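Local coordinates for protein alpha-L-arabinofuranosidase B (Aspergillus kawachii, PDB 6SXT) that hydrolyses terminal non-reducing alpha-L-arabinofuranosyl residues of arabinoxylan, arabinan and related plant polysaccharides, and carries a C-terminal arabinose-binding domain, at residues A[426-429]-A[433-436]; A[444-449]-A[453-458]; A[3-8]-A[13-18]; A[27-32]-A[76-81]; A[224-229]-A[289-294]. All coordinates share one frame; numbering follows the deposited sequence. Where two conformers were deposited one is given.

Interaction 1 of 5, residues A[426-429]-A[433-436]; sequences AALN and TSLR. With NAG (2-acetamido-2-deoxy-beta-D-glucopyranose), chain D.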
# COMPACT_ATOMS: atom_id res chain seq x y z
N ALA A 426 2.35 14.50 -13.73
CA ALA A 426 1.90 15.67 -14.50
C ALA A 426 1.15 16.61 -13.54
O ALA A 426 0.21 16.20 -12.85
CB ALA A 426 1.05 15.20 -15.67
N ALA A 427 1.49 17.91 -13.50
CA ALA A 427 0.94 18.81 -12.50
C ALA A 427 -0.59 18.79 -12.51
O ALA A 427 -1.21 18.82 -13.60
CB ALA A 427 1.41 20.24 -12.71
N LEU A 428 -1.17 18.81 -11.34
CA LEU A 428 -2.64 18.80 -11.22
C LEU A 428 -3.26 20.03 -11.89
O LEU A 428 -4.41 19.93 -12.36
CB LEU A 428 -3.09 18.66 -9.79
CG LEU A 428 -2.65 17.40 -9.06
CD1 LEU A 428 -3.43 17.26 -7.75
CD2 LEU A 428 -2.79 16.15 -9.90
N ASN A 429 -2.56 21.18 -11.94
CA ASN A 429 -3.10 22.36 -12.64
C ASN A 429 -2.53 22.51 -14.04
O ASN A 429 -2.75 23.56 -14.65
CB ASN A 429 -2.90 23.62 -11.78
CG ASN A 429 -1.47 24.07 -11.75
OD1 ASN A 429 -0.62 23.45 -12.38
ND2 ASN A 429 -1.23 25.13 -10.98
N THR A 433 5.04 20.06 -12.75
CA THR A 433 5.05 18.75 -12.09
C THR A 433 4.36 18.88 -10.74
O THR A 433 4.40 19.91 -10.10
CB THR A 433 6.48 18.22 -11.92
OG1 THR A 433 6.38 16.84 -11.56
CG2 THR A 433 7.24 19.00 -10.86
N SER A 434 3.75 17.79 -10.30
CA SER A 434 3.39 17.59 -8.89
C SER A 434 4.31 16.47 -8.38
O SER A 434 4.49 15.47 -9.09
CB SER A 434 1.93 17.26 -8.69
OG SER A 434 1.12 18.34 -9.18
N LEU A 435 4.78 16.56 -7.16
CA LEU A 435 5.74 15.56 -6.65
C LEU A 435 5.06 14.74 -5.56
O LEU A 435 4.80 15.23 -4.44
CB LEU A 435 6.98 16.31 -6.11
CG LEU A 435 7.80 17.01 -7.20
CD1 LEU A 435 8.91 17.86 -6.58
CD2 LEU A 435 8.40 15.98 -8.11
N ARG A 436 4.67 13.50 -5.92
CA ARG A 436 3.90 12.64 -5.01
C ARG A 436 4.86 11.87 -4.11
O ARG A 436 5.80 11.31 -4.60
CB ARG A 436 3.08 11.66 -5.86
CG ARG A 436 2.04 10.89 -5.07
CD ARG A 436 1.14 10.02 -5.93
NE ARG A 436 1.95 8.99 -6.55
CZ ARG A 436 2.35 8.97 -7.83
NH1 ARG A 436 2.00 9.90 -8.70
NH2 ARG A 436 3.17 7.99 -8.25
C1 NAG D . -4.95 18.67 -16.00
C2 NAG D . -4.85 20.06 -16.62
C3 NAG D . -4.21 19.98 -18.02
C4 NAG D . -2.90 19.17 -17.98
C5 NAG D . -3.02 17.90 -17.14
C6 NAG D . -1.64 17.25 -16.87
C7 NAG D . -6.54 21.59 -15.68
C8 NAG D . -7.92 22.12 -15.77
N2 NAG D . -6.15 20.72 -16.63
O3 NAG D . -3.97 21.31 -18.58
O4 NAG D . -2.42 18.91 -19.30
O5 NAG D . -3.63 18.11 -15.85
O6 NAG D . -0.75 18.21 -16.23
O7 NAG D . -5.77 21.93 -14.78
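The turn end of a beta hairpin, strands 422-426 and 433-437, brings Ala-427 and Leu-428 against Ser-434. The main polar link is a backbone-to-side-chain bond. Leu-428 N donates to Ser-434 OG over 3.2 Å, with an N-H...O angle of 157°. The hydroxyl is placed by its first torsion: OG stands anti to the carbonyl carbon and beside the backbone N of Ser-434 (chi1 -61°). The same OG is hydrogen-bonded to Val-473 O, so a buried oxygen serves two backbone groups. Apolar atoms close around it. Ala-427 CA is 3.4 Å from Ser-434 OG, and the branch carbon CG of Leu-428 lies 3.9 Å from that OG. The Ala-427 methyl comes alongside the other backbone, with CB 3.6 Å from Thr-433 N.

The hairpin belongs to the arabinose-binding domain, a beta-trefoil. Ala-426 and Thr-433 form a non-hydrogen-bonded antiparallel pair whose side chains diverge. Past this pair the chain leaves the strand and enters the turn. The Leu-428 side chain touches Phe-469 and Asn-470 of helix 469-472. The turn also meets the catalytic domain, since Leu-428 O accepts from Asn-67 ND2. The N-acetylglucosamine attached at Asn-67 also meets the turn. Its O6 donates to Ala-427 O at 2.7 Å and lies 3.6 Å from Ala-426 CB. Its acetamido oxygen O7 packs against Asn-429 C at 3.4 Å.

Interaction 2 of 5, residues A[444-449]-A[453-458]; sequences YFRHYE and YAASNG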
# COMPACT_ATOMS: atom_id res chain seq x y z
N TYR A 444 1.56 14.98 -1.34
CA TYR A 444 2.32 15.68 -2.37
C TYR A 444 3.09 16.84 -1.76
O TYR A 444 2.63 17.40 -0.78
CB TYR A 444 1.37 16.30 -3.40
CG TYR A 444 0.64 15.30 -4.28
CD1 TYR A 444 -0.48 14.66 -3.84
CD2 TYR A 444 1.11 15.04 -5.55
CE1 TYR A 444 -1.07 13.68 -4.62
CE2 TYR A 444 0.48 14.12 -6.37
CZ TYR A 444 -0.63 13.46 -5.90
OH TYR A 444 -1.26 12.54 -6.73
N PHE A 445 4.23 17.16 -2.37
CA PHE A 445 4.83 18.51 -2.08
C PHE A 445 3.71 19.54 -2.14
O PHE A 445 3.02 19.62 -3.17
CB PHE A 445 5.88 18.95 -3.10
CG PHE A 445 7.30 18.48 -2.91
CD1 PHE A 445 7.66 17.20 -2.52
CD2 PHE A 445 8.33 19.39 -3.14
CE1 PHE A 445 8.98 16.81 -2.43
CE2 PHE A 445 9.65 19.01 -3.04
CZ PHE A 445 9.97 17.74 -2.66
N ARG A 446 3.54 20.33 -1.09
CA ARG A 446 2.45 21.33 -1.03
C ARG A 446 2.94 22.52 -0.20
O ARG A 446 3.34 22.28 0.96
CB ARG A 446 1.17 20.73 -0.43
CG ARG A 446 -0.06 21.64 -0.51
CD ARG A 446 -0.32 22.46 0.77
NE ARG A 446 -1.37 23.40 0.42
CZ ARG A 446 -2.67 23.13 0.45
NH1 ARG A 446 -3.12 22.06 1.08
NH2 ARG A 446 -3.51 23.99 -0.10
N HIS A 447 2.87 23.72 -0.77
CA HIS A 447 3.21 24.95 0.01
C HIS A 447 1.94 25.43 0.74
O HIS A 447 0.81 25.42 0.19
CB HIS A 447 3.94 26.01 -0.80
CG HIS A 447 3.13 26.62 -1.87
ND1 HIS A 447 2.31 27.70 -1.58
CD2 HIS A 447 2.90 26.28 -3.16
CE1 HIS A 447 1.68 28.04 -2.68
NE2 HIS A 447 1.99 27.17 -3.65
N TYR A 448 2.13 25.80 2.00
CA TYR A 448 1.06 26.29 2.89
C TYR A 448 1.71 27.31 3.84
O TYR A 448 2.59 26.95 4.62
CB TYR A 448 0.39 25.13 3.63
CG TYR A 448 -0.80 25.55 4.45
CD1 TYR A 448 -2.06 25.61 3.88
CD2 TYR A 448 -0.65 25.88 5.78
CE1 TYR A 448 -3.16 25.98 4.65
CE2 TYR A 448 -1.74 26.25 6.55
CZ TYR A 448 -2.99 26.30 5.97
OH TYR A 448 -4.07 26.67 6.72
N GLU A 449 1.23 28.55 3.73
CA GLU A 449 1.83 29.73 4.43
C GLU A 449 3.33 29.76 4.11
O GLU A 449 4.14 29.99 5.02
CB GLU A 449 1.48 29.68 5.91
CG GLU A 449 -0.02 29.85 6.14
CD GLU A 449 -0.48 29.98 7.57
OE1 GLU A 449 0.29 29.74 8.48
OE2 GLU A 449 -1.64 30.33 7.77
N TYR A 453 5.11 21.06 2.85
CA TYR A 453 4.58 19.87 3.53
C TYR A 453 4.37 18.75 2.50
O TYR A 453 4.39 19.03 1.32
CB TYR A 453 3.25 20.19 4.23
CG TYR A 453 3.35 21.28 5.27
CD1 TYR A 453 3.71 20.98 6.55
CD2 TYR A 453 3.12 22.61 4.92
CE1 TYR A 453 3.86 21.98 7.50
CE2 TYR A 453 3.30 23.62 5.87
CZ TYR A 453 3.64 23.30 7.16
OH TYR A 453 3.77 24.30 8.11
N ALA A 454 4.23 17.55 3.03
CA ALA A 454 3.66 16.42 2.25
C ALA A 454 2.18 16.38 2.63
O ALA A 454 1.84 15.88 3.69
CB ALA A 454 4.41 15.16 2.57
N ALA A 455 1.37 17.06 1.84
CA ALA A 455 -0.05 17.32 2.16
C ALA A 455 -0.95 16.42 1.30
O ALA A 455 -0.65 16.20 0.11
CB ALA A 455 -0.42 18.75 1.89
N SER A 456 -2.07 16.05 1.91
CA SER A 456 -3.18 15.39 1.19
C SER A 456 -4.22 16.43 0.80
O SER A 456 -4.31 17.51 1.39
CB SER A 456 -3.71 14.24 1.99
OG SER A 456 -4.23 14.66 3.25
N ASN A 457 -5.06 16.06 -0.17
CA ASN A 457 -6.17 16.88 -0.70
C ASN A 457 -7.34 16.71 0.26
O ASN A 457 -8.18 15.83 0.05
CB ASN A 457 -6.46 16.49 -2.14
CG ASN A 457 -7.43 17.37 -2.91
OD1 ASN A 457 -7.81 17.04 -4.06
ND2 ASN A 457 -7.74 18.50 -2.34
N GLY A 458 -7.39 17.52 1.32
CA GLY A 458 -8.21 17.25 2.49
C GLY A 458 -7.54 16.30 3.43
O GLY A 458 -6.81 15.41 2.99
O HOH W 1 2.82 26.72 7.36
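The Tyr-453 ring turns an edge to strand 444-448. Tyr-448 O lies in the ring plane, 3.6 Å from Tyr-453 CE2, and water 1 sits at the same rim near the hydroxyl. The ring also stacks with Phe-463. The guanidinium of Arg-446 has Tyr-448 CD1 over one face, 4.1 Å above its plane and toward the rim. The Ala-455 methyl lies near the plane of this group at its edge, and touches the Arg-446 chain at CB, CG and CD. Tyr-444 has Ala-455 O near its ring plane.

Both segments belong to the beta hairpin 444-448 and 451-455 of the arabinose-binding beta-trefoil. Tyr-444 with Ala-455 and Arg-446 with Tyr-453 are hydrogen-bonded antiparallel pairs, and each pair makes two N-H...O bonds. Phe-445 with Ala-454 is the non-hydrogen-bonded pair between them. The Arg-446 and Ala-455 side chains share a face, with Arg-446 CB 3.4 Å from Ala-455 CB. Farther along the hairpin, toward its turn, Tyr-448 CB packs on Tyr-453 CD2 at 3.9 Å.

Water 1 links the two strands. It donates to Tyr-448 O at 2.8 Å and lies 2.7 Å from Tyr-453 OH.

The Arg-446 chain bends at chi2 (-96°), which folds NE back to His-447 O at 3.0 Å. NH1 is bonded to Phe-463 O and Ser-465 O, and NH2 forms a salt bridge with Asp-472 OD2. Asp-472, His-447 and Glu-449 all bind substrate. Arg-446 is thus a second-shell residue that probably helps to position the Asp-472 carboxylate, and its positive charge would probably favour the ionised form of that acid.

Interaction 3 of 5, residues A[3-8]-A[13-18]; sequences GPCDIY and TPCVAA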
# COMPACT_ATOMS: atom_id res chain seq x y z
N GLY A 3 -10.93 -18.51 -13.25
CA GLY A 3 -10.19 -17.62 -12.35
C GLY A 3 -9.91 -18.31 -11.02
O GLY A 3 -10.43 -19.38 -10.74
N PRO A 4 -9.15 -17.64 -10.11
CA PRO A 4 -8.82 -18.26 -8.83
C PRO A 4 -10.04 -18.80 -8.10
O PRO A 4 -9.99 -19.91 -7.55
CB PRO A 4 -8.14 -17.11 -8.08
CG PRO A 4 -7.47 -16.35 -9.18
CD PRO A 4 -8.49 -16.35 -10.31
N CYS A 5 -11.14 -18.05 -8.05
CA CYS A 5 -12.32 -18.51 -7.26
C CYS A 5 -13.06 -19.65 -7.99
O CYS A 5 -13.67 -20.46 -7.30
CB CYS A 5 -13.28 -17.39 -6.94
SG CYS A 5 -12.49 -16.28 -5.69
N ASP A 6 -12.94 -19.74 -9.31
CA ASP A 6 -13.51 -20.92 -10.00
C ASP A 6 -12.71 -22.16 -9.61
O ASP A 6 -13.33 -23.21 -9.46
CB ASP A 6 -13.48 -20.69 -11.51
CG ASP A 6 -14.26 -19.46 -11.94
OD1 ASP A 6 -15.47 -19.36 -11.59
OD2 ASP A 6 -13.63 -18.63 -12.60
N ILE A 7 -11.39 -22.01 -9.50
CA ILE A 7 -10.48 -23.11 -9.11
C ILE A 7 -10.80 -23.54 -7.69
O ILE A 7 -10.96 -24.75 -7.42
CB ILE A 7 -9.03 -22.69 -9.30
CG1 ILE A 7 -8.76 -22.42 -10.78
CG2 ILE A 7 -8.05 -23.71 -8.73
CD1 ILE A 7 -7.55 -21.65 -11.08
N TYR A 8 -10.95 -22.60 -6.75
CA TYR A 8 -11.28 -22.94 -5.36
C TYR A 8 -12.64 -23.64 -5.32
O TYR A 8 -12.79 -24.64 -4.58
CB TYR A 8 -11.28 -21.71 -4.45
CG TYR A 8 -9.92 -21.29 -3.97
CD1 TYR A 8 -9.19 -22.08 -3.11
CD2 TYR A 8 -9.36 -20.07 -4.33
CE1 TYR A 8 -7.96 -21.67 -2.61
CE2 TYR A 8 -8.11 -19.65 -3.84
CZ TYR A 8 -7.41 -20.45 -2.98
OH TYR A 8 -6.23 -19.99 -2.46
N THR A 13 -13.75 -25.99 -1.97
CA THR A 13 -13.36 -25.05 -0.89
C THR A 13 -13.59 -23.65 -1.45
O THR A 13 -12.63 -22.94 -1.77
CB THR A 13 -11.91 -25.26 -0.43
OG1 THR A 13 -11.00 -25.12 -1.54
CG2 THR A 13 -11.74 -26.64 0.18
N PRO A 14 -14.85 -23.22 -1.64
CA PRO A 14 -15.16 -22.04 -2.45
C PRO A 14 -14.79 -20.74 -1.72
O PRO A 14 -14.74 -20.64 -0.49
CB PRO A 14 -16.67 -22.08 -2.61
CG PRO A 14 -17.11 -22.79 -1.34
CD PRO A 14 -16.08 -23.88 -1.16
N CYS A 15 -14.49 -19.70 -2.51
CA CYS A 15 -14.29 -18.35 -1.97
C CYS A 15 -15.56 -17.90 -1.26
O CYS A 15 -16.71 -18.06 -1.79
CB CYS A 15 -13.99 -17.36 -3.07
SG CYS A 15 -12.42 -17.75 -3.90
N VAL A 16 -15.38 -17.29 -0.11
CA VAL A 16 -16.44 -16.55 0.60
C VAL A 16 -16.15 -15.06 0.65
O VAL A 16 -17.01 -14.30 1.12
CB VAL A 16 -16.67 -17.14 1.99
CG1 VAL A 16 -17.22 -18.56 1.83
CG2 VAL A 16 -15.41 -17.08 2.85
N ALA A 17 -14.97 -14.63 0.22
CA ALA A 17 -14.65 -13.21 0.06
C ALA A 17 -13.59 -13.16 -1.01
O ALA A 17 -12.63 -13.97 -0.95
CB ALA A 17 -14.18 -12.62 1.36
N ALA A 18 -13.70 -12.25 -1.95
CA ALA A 18 -12.78 -12.22 -3.10
C ALA A 18 -12.55 -10.75 -3.44
O ALA A 18 -13.50 -10.04 -3.85
CB ALA A 18 -13.38 -12.97 -4.27
O HOH W 2 -15.28 -19.92 -5.19
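The disulfide Cys-5 to Cys-15 is the apolar centre, with SG to SG 2.3 Å. It ties helix 4-10 to the start of strand 15-20, at the N-terminal end of the catalytic domain. Its chi3 of -92° gives the bridge a left-handed twist. Both sulfurs stand anti to their own carbonyl carbons, and these torsions turn the two SG atoms to each other. The Ala-18 methyl lies against one sulfur, CB 3.7 Å from Cys-5 SG. Tyr-8 lies beside the other, with CD2 3.9 Å from Cys-15 SG. This is a sulfur-aromatic contact of oblique approach. Val-294 of strand 288-296 covers the disulfide and Tyr-8, and helix 302-315 packs on Tyr-8 as well.

Toward the chain reversal, Tyr-8 and Thr-13 cross obliquely. Tyr-8 CB comes to 3.2 Å from Thr-13 O, and CD1 to 3.9 Å from Thr-13 OG1. Here the contact turns polar. Thr-13 N donates to Tyr-8 O over 3.1 Å at an N-H...O angle of 157°, which closes the turn between helix and strand. Water 2 also joins the two backbones: it donates to Cys-5 O at 2.7 Å and accepts from Cys-15 N at 2.8 Å.

Interaction 4 of 5, residues A[27-32]-A[76-81]; sequences SSFSGA and YDQSGN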
# COMPACT_ATOMS: atom_id res chain seq x y z
N SER A 27 -14.21 -16.13 -13.65
CA SER A 27 -14.27 -15.96 -15.12
C SER A 27 -15.56 -15.25 -15.54
O SER A 27 -15.53 -14.59 -16.57
CB SER A 27 -14.06 -17.30 -15.80
OG SER A 27 -15.14 -18.09 -15.47
N SER A 28 -16.63 -15.30 -14.78
CA SER A 28 -17.89 -14.67 -15.25
C SER A 28 -18.12 -13.34 -14.55
O SER A 28 -19.20 -12.72 -14.74
CB SER A 28 -19.01 -15.60 -15.02
OG SER A 28 -19.13 -15.85 -13.64
N PHE A 29 -17.21 -12.90 -13.67
CA PHE A 29 -17.47 -11.67 -12.89
C PHE A 29 -17.29 -10.44 -13.78
O PHE A 29 -16.21 -10.23 -14.38
CB PHE A 29 -16.58 -11.56 -11.65
CG PHE A 29 -16.87 -10.35 -10.83
CD1 PHE A 29 -17.99 -10.34 -9.99
CD2 PHE A 29 -16.10 -9.20 -10.91
CE1 PHE A 29 -18.29 -9.22 -9.24
CE2 PHE A 29 -16.42 -8.10 -10.14
CZ PHE A 29 -17.52 -8.11 -9.31
N SER A 30 -18.32 -9.58 -13.80
CA SER A 30 -18.27 -8.34 -14.59
C SER A 30 -18.74 -7.14 -13.77
O SER A 30 -18.83 -6.06 -14.37
CB SER A 30 -19.08 -8.47 -15.88
OG SER A 30 -20.39 -8.69 -15.53
N GLY A 31 -18.93 -7.28 -12.47
CA GLY A 31 -19.37 -6.20 -11.62
C GLY A 31 -18.23 -5.31 -11.16
O GLY A 31 -17.12 -5.44 -11.63
N ALA A 32 -18.55 -4.41 -10.24
CA ALA A 32 -17.57 -3.45 -9.73
C ALA A 32 -16.50 -4.18 -8.91
O ALA A 32 -16.80 -4.98 -8.02
CB ALA A 32 -18.21 -2.40 -8.89
N TYR A 76 -14.63 -4.21 -3.38
CA TYR A 76 -15.86 -5.03 -3.33
C TYR A 76 -15.53 -6.51 -3.23
O TYR A 76 -14.49 -7.00 -3.74
CB TYR A 76 -16.73 -4.74 -4.57
CG TYR A 76 -17.32 -3.35 -4.59
CD1 TYR A 76 -18.28 -2.98 -3.66
CD2 TYR A 76 -16.91 -2.40 -5.51
CE1 TYR A 76 -18.82 -1.70 -3.69
CE2 TYR A 76 -17.43 -1.11 -5.52
CZ TYR A 76 -18.40 -0.77 -4.61
OH TYR A 76 -18.97 0.50 -4.62
N ASP A 77 -16.39 -7.25 -2.56
CA ASP A 77 -16.34 -8.72 -2.51
C ASP A 77 -16.98 -9.25 -3.79
O ASP A 77 -18.21 -9.08 -3.97
CB ASP A 77 -17.06 -9.18 -1.25
CG ASP A 77 -17.29 -10.68 -1.24
OD1 ASP A 77 -16.57 -11.41 -1.97
OD2 ASP A 77 -18.19 -11.08 -0.50
N GLN A 78 -16.22 -9.91 -4.65
CA GLN A 78 -16.72 -10.43 -5.94
C GLN A 78 -17.57 -11.70 -5.74
O GLN A 78 -18.20 -12.15 -6.71
CB GLN A 78 -15.57 -10.72 -6.90
CG GLN A 78 -14.70 -9.53 -7.12
CD GLN A 78 -13.52 -9.86 -8.01
OE1 GLN A 78 -13.59 -10.83 -8.76
NE2 GLN A 78 -12.42 -9.07 -7.87
N SER A 79 -17.57 -12.30 -4.55
CA SER A 79 -18.16 -13.66 -4.32
C SER A 79 -19.67 -13.56 -4.20
O SER A 79 -20.31 -14.64 -4.28
CB SER A 79 -17.57 -14.30 -3.09
OG SER A 79 -18.10 -13.72 -1.92
N GLY A 80 -20.20 -12.37 -3.96
CA GLY A 80 -21.65 -12.25 -3.73
C GLY A 80 -22.03 -12.37 -2.28
O GLY A 80 -23.22 -12.21 -1.99
N ASN A 81 -21.09 -12.57 -1.36
CA ASN A 81 -21.40 -12.65 0.08
C ASN A 81 -21.57 -11.26 0.72
O ASN A 81 -21.89 -11.22 1.89
CB ASN A 81 -20.38 -13.48 0.83
CG ASN A 81 -20.48 -14.97 0.53
OD1 ASN A 81 -19.67 -15.56 -0.20
ND2 ASN A 81 -21.61 -15.54 0.86
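Gln-78 lies over one face of the Phe-29 ring. Its CB is 3.9 Å from the ring centroid and 10° off the ring normal, a CH-pi contact. Gln-78 CG follows over the rim, 3.8 Å from Phe-29 CE2 and CZ. The amide then runs nearly flat to the ring, with the planes 19° apart, and Gln-78 OE1 is 3.7 Å from Phe-29 CD2. Phe-29 is set for this by its first torsion: CG is anti to the backbone N (chi1 -178°). The opposite face of the ring is taken by Gly-31 N, 3.4 Å above the plane. The ring is sandwiched between its own loop and the 76-81 loop.

Apolar packing forms a second patch. Ala-32 CB touches Tyr-76 CD2 at 3.6 Å. Ala-32 O reaches Tyr-76 CB at 3.5 Å and meets the Tyr-76 ring obliquely.

Polar bonds hold the shape of the 76-81 loop. A type I beta turn runs from Asp-77 to Gly-80. Asp-77 OD1 accepts from Ser-79 N, an Asx turn, and also from Ser-79 OG at 2.8 Å. Ser-79 OG in turn accepts from Asn-81 N, an ST turn. Asp-77 OD1 is a partner of Ala-18 N too.

Both loops lie in the catalytic domain, away from its annotated sites. The amide of Gln-78 is bonded to the loop that leads into 27-32, OE1 to Leu-25 N and NE2 to Arg-23 O. These bonds fix the amide rotation and hold it nearly parallel to the ring, while contact with Phe-29 itself rests on dispersion and CH-pi terms.

Interaction 5 of 5, residues A[224-229]-A[289-294]; sequences SYRFVT and TFYEGV. With ACT (acetate ion), chain H.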
# COMPACT_ATOMS: atom_id res chain seq x y z
N SER A 224 12.18 -12.57 -1.35
CA SER A 224 12.90 -11.69 -2.30
C SER A 224 12.17 -11.77 -3.64
O SER A 224 12.89 -11.94 -4.67
CB SER A 224 14.35 -12.04 -2.44
OG SER A 224 14.50 -13.45 -2.53
N TYR A 225 10.82 -11.68 -3.60
CA TYR A 225 10.06 -11.43 -4.84
C TYR A 225 9.35 -10.10 -4.80
O TYR A 225 8.70 -9.68 -3.85
CB TYR A 225 9.05 -12.53 -5.06
CG TYR A 225 9.57 -13.94 -4.89
CD1 TYR A 225 10.66 -14.42 -5.57
CD2 TYR A 225 8.89 -14.74 -4.01
CE1 TYR A 225 11.07 -15.74 -5.35
CE2 TYR A 225 9.26 -16.05 -3.81
CZ TYR A 225 10.34 -16.54 -4.50
OH TYR A 225 10.60 -17.86 -4.18
N ARG A 226 9.41 -9.41 -5.94
CA ARG A 226 8.66 -8.16 -6.10
C ARG A 226 7.15 -8.40 -6.01
O ARG A 226 6.44 -7.56 -5.44
CB ARG A 226 9.04 -7.47 -7.40
CG ARG A 226 8.22 -6.23 -7.68
CD ARG A 226 8.30 -5.17 -6.60
NE ARG A 226 7.59 -3.94 -6.90
CZ ARG A 226 6.25 -3.82 -6.89
NH1 ARG A 226 5.50 -4.87 -6.56
NH2 ARG A 226 5.71 -2.67 -7.28
N PHE A 227 6.66 -9.47 -6.58
CA PHE A 227 5.26 -9.89 -6.44
C PHE A 227 5.29 -11.25 -5.75
O PHE A 227 5.88 -12.23 -6.28
CB PHE A 227 4.55 -10.00 -7.79
CG PHE A 227 4.49 -8.68 -8.49
CD1 PHE A 227 3.47 -7.79 -8.23
CD2 PHE A 227 5.40 -8.38 -9.48
CE1 PHE A 227 3.44 -6.56 -8.87
CE2 PHE A 227 5.34 -7.18 -10.17
CZ PHE A 227 4.37 -6.27 -9.85
N VAL A 228 4.69 -11.33 -4.57
CA VAL A 228 4.69 -12.56 -3.76
C VAL A 228 3.28 -13.10 -3.68
O VAL A 228 2.34 -12.34 -3.38
CB VAL A 228 5.38 -12.38 -2.41
CG1 VAL A 228 4.75 -11.34 -1.56
CG2 VAL A 228 5.43 -13.72 -1.66
N THR A 229 3.11 -14.40 -3.92
CA THR A 229 1.87 -15.10 -3.58
C THR A 229 2.02 -15.66 -2.18
O THR A 229 2.90 -16.50 -1.99
CB THR A 229 1.52 -16.23 -4.52
OG1 THR A 229 1.49 -15.70 -5.85
CG2 THR A 229 0.18 -16.82 -4.18
N THR A 289 1.47 -3.52 0.15
CA THR A 289 0.64 -3.35 -1.02
C THR A 289 -0.10 -4.64 -1.30
O THR A 289 0.54 -5.71 -1.38
CB THR A 289 1.47 -3.01 -2.27
OG1 THR A 289 2.15 -1.78 -2.05
CG2 THR A 289 0.61 -2.86 -3.51
N PHE A 290 -1.39 -4.51 -1.53
CA PHE A 290 -2.30 -5.63 -1.84
C PHE A 290 -2.80 -5.49 -3.27
O PHE A 290 -3.29 -4.40 -3.66
CB PHE A 290 -3.48 -5.61 -0.87
CG PHE A 290 -4.56 -6.63 -1.09
CD1 PHE A 290 -4.55 -7.82 -0.42
CD2 PHE A 290 -5.64 -6.34 -1.91
CE1 PHE A 290 -5.58 -8.75 -0.53
CE2 PHE A 290 -6.67 -7.27 -2.06
CZ PHE A 290 -6.65 -8.47 -1.36
N TYR A 291 -2.69 -6.56 -4.05
CA TYR A 291 -3.20 -6.54 -5.45
C TYR A 291 -4.49 -7.38 -5.57
O TYR A 291 -5.41 -6.98 -6.30
CB TYR A 291 -2.11 -7.10 -6.38
CG TYR A 291 -0.88 -6.22 -6.42
CD1 TYR A 291 -0.85 -5.00 -7.06
CD2 TYR A 291 0.29 -6.63 -5.81
CE1 TYR A 291 0.28 -4.20 -7.10
CE2 TYR A 291 1.41 -5.84 -5.83
CZ TYR A 291 1.43 -4.64 -6.47
OH TYR A 291 2.57 -3.87 -6.52
N GLU A 292 -4.52 -8.57 -4.99
CA GLU A 292 -5.67 -9.47 -5.05
C GLU A 292 -5.60 -10.45 -3.89
O GLU A 292 -4.49 -10.70 -3.38
CB GLU A 292 -5.74 -10.24 -6.39
CG GLU A 292 -4.55 -11.15 -6.65
CD GLU A 292 -4.64 -11.89 -7.98
OE1 GLU A 292 -4.43 -11.21 -8.99
OE2 GLU A 292 -5.00 -13.07 -7.98
N GLY A 293 -6.73 -10.99 -3.52
CA GLY A 293 -6.73 -12.03 -2.49
C GLY A 293 -8.13 -12.53 -2.25
O GLY A 293 -9.11 -11.90 -2.67
N VAL A 294 -8.19 -13.65 -1.55
CA VAL A 294 -9.48 -14.29 -1.23
C VAL A 294 -9.41 -14.91 0.16
O VAL A 294 -8.32 -15.21 0.65
CB VAL A 294 -9.91 -15.33 -2.25
CG1 VAL A 294 -9.84 -14.87 -3.70
CG2 VAL A 294 -9.17 -16.64 -2.04
C ACT H . 8.71 -0.72 -8.18
O ACT H . 7.37 -0.38 -8.03
OXT ACT H . 9.40 -1.79 -7.63
CH3 ACT H . 9.48 0.12 -9.23
O HOH W 3 3.01 -1.49 -7.82
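Tyr-291 OH is gripped by Arg-226 and a water. Arg-226 NH1 donates to it over 3.1 Å at an N-H...O angle of 159°, and the oxygen lies in the guanidinium plane. Water 3 is 2.7 Å from the same OH and accepts from Arg-226 NH2 at 3.0 Å. The water sits in the plane of the Tyr-291 ring. The guanidinium is tilted only 20° from that ring and meets it at the edge. The Arg-226 chain bends at chi2 (58°), which carries its end across to strand 288-296.

Phe-227 packs against the Tyr-291 ring. Its CE1 is 3.7 Å from Tyr-291 CZ, and the rings meet obliquely with centroids 5.4 Å apart. Arg-226 NH1 lies over one face of Phe-227, toward the rim. Tyr-317 and Val-112 also pack on both rings.

The contact spans strands 227-235 and 288-296 of the large antiparallel sheet in the catalytic domain; strand 145-152 runs between them.

An acetate, probably from the crystallisation liquor, takes the NE and NH2 edge of Arg-226, with NE to OXT and NH2 to O both 2.9 Å. Asp-152 makes a long, weak ion pair with NH1. The two-pronged acetate pairing would largely balance the guanidinium charge in the crystal.

Overall arrangement
From the N terminus, interaction 3 closes the short loop between helix 4-10 and strand 15-20. Interaction 4 then joins two loops, the later one beyond strand 70-75. It touches interaction 3 through Asp-6 with Ser-27 and Ala-18 with Gln-78. Interaction 5 spans 60 residues and reaches the same large sheet as interaction 3, in which strands 15-20 and 288-296 are neighbours. All three lie in the catalytic domain and join its N-terminal helix, two loops and the large sheet. Interactions 1 and 2 follow in the arabinose-binding domain as two successive hairpins, linked by Leu-435 O to Phe-445 N. All five are in series; none nests or crosses. Interactions 1 and 3 have centres about 40 Å apart, on opposite sides of the chain's centre.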